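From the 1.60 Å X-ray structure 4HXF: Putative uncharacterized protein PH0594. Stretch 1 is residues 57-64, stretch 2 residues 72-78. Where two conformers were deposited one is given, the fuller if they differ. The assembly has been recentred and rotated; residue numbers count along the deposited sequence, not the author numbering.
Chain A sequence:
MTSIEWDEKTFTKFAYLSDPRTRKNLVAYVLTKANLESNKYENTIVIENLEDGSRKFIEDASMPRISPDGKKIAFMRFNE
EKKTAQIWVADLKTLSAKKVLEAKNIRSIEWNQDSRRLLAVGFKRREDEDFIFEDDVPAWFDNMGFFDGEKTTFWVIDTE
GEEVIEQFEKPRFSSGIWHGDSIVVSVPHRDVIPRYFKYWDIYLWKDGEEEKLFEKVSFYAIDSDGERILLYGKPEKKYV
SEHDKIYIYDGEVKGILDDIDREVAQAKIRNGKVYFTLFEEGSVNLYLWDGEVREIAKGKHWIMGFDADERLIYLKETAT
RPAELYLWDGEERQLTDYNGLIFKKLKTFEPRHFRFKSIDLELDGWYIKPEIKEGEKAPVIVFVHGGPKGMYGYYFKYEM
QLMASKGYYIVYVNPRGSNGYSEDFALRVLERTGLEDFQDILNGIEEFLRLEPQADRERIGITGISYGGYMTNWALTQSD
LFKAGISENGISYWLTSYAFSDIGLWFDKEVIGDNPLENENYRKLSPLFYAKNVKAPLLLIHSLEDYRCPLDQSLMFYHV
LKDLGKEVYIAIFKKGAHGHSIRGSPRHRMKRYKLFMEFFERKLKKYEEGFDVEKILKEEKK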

# COMPACT_ATOMS: atom_id res chain seq x y z
N PHE A 57 20.32 21.00 -18.08
CA PHE A 57 18.96 20.84 -17.59
C PHE A 57 18.86 20.56 -16.12
O PHE A 57 19.74 19.89 -15.54
CB PHE A 57 18.35 19.60 -18.26
CG PHE A 57 18.50 19.58 -19.76
CD1 PHE A 57 19.43 18.71 -20.31
CD2 PHE A 57 17.83 20.49 -20.55
CE1 PHE A 57 19.66 18.71 -21.70
CE2 PHE A 57 18.05 20.49 -21.92
CZ PHE A 57 18.97 19.60 -22.50
N ILE A 58 17.78 21.05 -15.55
CA ILE A 58 17.40 20.68 -14.20
C ILE A 58 15.97 20.20 -14.33
O ILE A 58 15.01 20.96 -14.57
CB ILE A 58 17.48 21.85 -13.15
CG1 ILE A 58 18.86 22.50 -13.15
CG2 ILE A 58 17.08 21.25 -11.80
CD1 ILE A 58 18.97 23.79 -12.28
N GLU A 59 15.79 18.91 -14.16
CA GLU A 59 14.51 18.28 -14.44
C GLU A 59 13.51 18.37 -13.28
O GLU A 59 13.91 18.46 -12.12
CB GLU A 59 14.84 16.88 -14.93
CG GLU A 59 13.70 16.08 -15.39
CD GLU A 59 12.90 16.64 -16.54
OE1 GLU A 59 12.76 15.89 -17.52
OE2 GLU A 59 12.40 17.76 -16.42
N ASP A 60 12.22 18.43 -13.62
CA ASP A 60 11.08 18.56 -12.68
C ASP A 60 11.27 19.71 -11.67
O ASP A 60 11.34 19.51 -10.41
CB ASP A 60 10.83 17.24 -12.03
CG ASP A 60 10.40 16.25 -13.01
OD1 ASP A 60 9.51 16.61 -13.82
OD2 ASP A 60 10.89 15.12 -12.98
N ALA A 61 11.49 20.91 -12.21
CA ALA A 61 11.89 22.09 -11.45
C ALA A 61 11.42 23.32 -12.11
O ALA A 61 11.19 23.34 -13.35
CB ALA A 61 13.46 22.17 -11.31
N SER A 62 11.28 24.39 -11.34
CA SER A 62 10.97 25.69 -11.83
C SER A 62 11.52 26.76 -10.90
O SER A 62 12.29 26.43 -10.00
CB SER A 62 9.44 25.75 -11.98
OG SER A 62 8.75 25.77 -10.76
N MET A 63 11.13 28.01 -11.15
CA MET A 63 11.62 29.15 -10.41
C MET A 63 13.13 29.21 -10.39
O MET A 63 13.74 29.40 -9.31
CB MET A 63 11.02 29.11 -9.00
CG MET A 63 9.46 29.17 -8.99
SD MET A 63 8.85 29.59 -7.32
CE MET A 63 9.99 30.86 -6.88
N PRO A 64 13.81 29.19 -11.58
CA PRO A 64 15.25 29.35 -11.59
C PRO A 64 15.68 30.75 -11.12
O PRO A 64 15.14 31.77 -11.55
CB PRO A 64 15.63 29.20 -13.08
CG PRO A 64 14.37 29.64 -13.83
CD PRO A 64 13.27 29.15 -12.95
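Stretch 2 (72-78) KIAFMRF

Stretch 2 is an extended strand from Lys 72 to Arg 77 that runs antiparallel to the strand of residues 62-64: their N-to-C directions differ by 167° and their axes approach to 4.8 Å. The earlier strand, which includes Phe 57 and Ile 58, lies farther off, 9.6 Å at closest axis approach and inclined by 27°, so side chains rather than backbone span that gap.

Register is fixed by one antiparallel, hydrogen-bonded pair, Ser 62 with Met 76. Ser 62 N donates to Met 76 O at 2.9 Å and Met 76 N to Ser 62 O at 2.9 Å, with N-H...O angles of 165° and 167°. Regular pairing does not continue through Met 63, whose phi/psi of 53/54 is far from extended; its O lies 3.4 Å from Ala 74 O, two acceptors that cannot bond. Beyond it, Pro 64 CA makes a CA-H...O contact with Ala 74 O at 3.6 Å.

Arg 77 has the most telling side chain. Its CA-to-CB bond points sideways, but chi1 m followed by chi2 and chi3 both t extends the chain and brings the guanidinium to the backbone carbonyls of Glu 59 and Asp 60. Arg 77 NE and Arg 77 NH2 both donate to Glu 59 O, at 3.1 and 2.9 Å, and NE adds a weak bond to Asp 60 O at 3.1 Å (127°). Both oxygens lie near the guanidinium plane, where its N-H groups point. Asp 60, at phi/psi 50/56, also receives a water bond on its O (2.8 Å), and the same water accepts from Phe 78 N (2.8 Å).

Phe 75 adopts chi1 p with chi2 -87°, which sets its ring beneath Ile 58: Ile 58 CG2 is 3.8 Å from the Phe 75 ring centroid and 19° off the normal, a CH-pi contact over one face. Ala 61 CB packs 3.5 Å from Phe 75 CD2. Ile 58, m and t, points toward stretch 2 and carries its CD1 to 3.9 Å from Ile 73 CG2. Ile 73, t and t, also places its CD1 4.0 Å from Pro 64 CB.

Ser 62 and Met 76 direct their side chains to the same sheet face. Met 76 has an off-rotamer chi2 of -103°, and its CG lies 3.6 Å from Met 63 SD. Phe 78, chi1 m, swings its ring nearer, so that Ser 62 OG (3.4 Å from Phe 78 CE1) and Met 63 SD (4.4 Å from Phe 78 CZ) meet its edge.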

# COMPACT_ATOMS: atom_id res chain seq x y z
N LYS A 72 25.92 29.79 -8.78
CA LYS A 72 24.89 28.87 -8.32
C LYS A 72 23.53 29.24 -8.85
O LYS A 72 23.31 30.37 -9.26
CB LYS A 72 24.81 28.97 -6.81
CG LYS A 72 26.08 28.53 -6.16
CD LYS A 72 25.95 28.76 -4.66
CE LYS A 72 26.14 30.21 -4.27
NZ LYS A 72 26.54 30.25 -2.79
N ILE A 73 22.66 28.29 -8.86
CA ILE A 73 21.26 28.50 -9.18
C ILE A 73 20.40 27.85 -8.11
O ILE A 73 20.59 26.65 -7.72
CB ILE A 73 20.93 27.99 -10.59
CG1 ILE A 73 19.52 28.26 -10.99
CG2 ILE A 73 21.28 26.51 -10.75
CD1 ILE A 73 19.40 28.11 -12.56
N ALA A 74 19.46 28.67 -7.59
CA ALA A 74 18.42 28.18 -6.72
C ALA A 74 17.21 27.85 -7.58
O ALA A 74 16.98 28.46 -8.62
CB ALA A 74 18.05 29.18 -5.63
N PHE A 75 16.45 26.89 -7.11
CA PHE A 75 15.21 26.51 -7.73
C PHE A 75 14.28 25.82 -6.86
O PHE A 75 14.69 25.40 -5.77
CB PHE A 75 15.50 25.65 -9.00
CG PHE A 75 16.18 24.33 -8.75
CD1 PHE A 75 17.56 24.23 -8.69
CD2 PHE A 75 15.45 23.16 -8.55
CE1 PHE A 75 18.17 23.00 -8.45
CE2 PHE A 75 16.06 21.97 -8.30
CZ PHE A 75 17.42 21.86 -8.27
N MET A 76 13.02 25.66 -7.30
CA MET A 76 12.01 24.93 -6.57
C MET A 76 11.61 23.64 -7.25
O MET A 76 11.51 23.60 -8.51
CB MET A 76 10.76 25.84 -6.40
CG MET A 76 11.07 27.18 -5.77
SD MET A 76 10.56 27.20 -4.05
CE MET A 76 9.00 26.37 -3.97
N ARG A 77 11.25 22.65 -6.44
CA ARG A 77 10.59 21.44 -6.89
C ARG A 77 9.33 21.26 -6.00
O ARG A 77 9.32 21.71 -4.88
CB ARG A 77 11.44 20.21 -6.74
CG ARG A 77 12.67 20.11 -7.56
CD ARG A 77 13.07 18.62 -7.84
NE ARG A 77 13.93 18.57 -8.99
CZ ARG A 77 15.25 18.49 -8.97
NH1 ARG A 77 15.95 18.39 -7.81
NH2 ARG A 77 15.90 18.44 -10.07
N PHE A 78 8.35 20.52 -6.47
CA PHE A 78 6.98 20.52 -5.84
C PHE A 78 6.51 19.09 -5.82
O PHE A 78 7.36 18.21 -5.72
CB PHE A 78 5.99 21.38 -6.63
CG PHE A 78 6.31 22.91 -6.68
CD1 PHE A 78 7.06 23.47 -7.74
CD2 PHE A 78 5.83 23.79 -5.70
CE1 PHE A 78 7.31 24.84 -7.77
CE2 PHE A 78 6.08 25.16 -5.74
CZ PHE A 78 6.84 25.68 -6.78
O HOH W 1 8.81 19.97 -9.22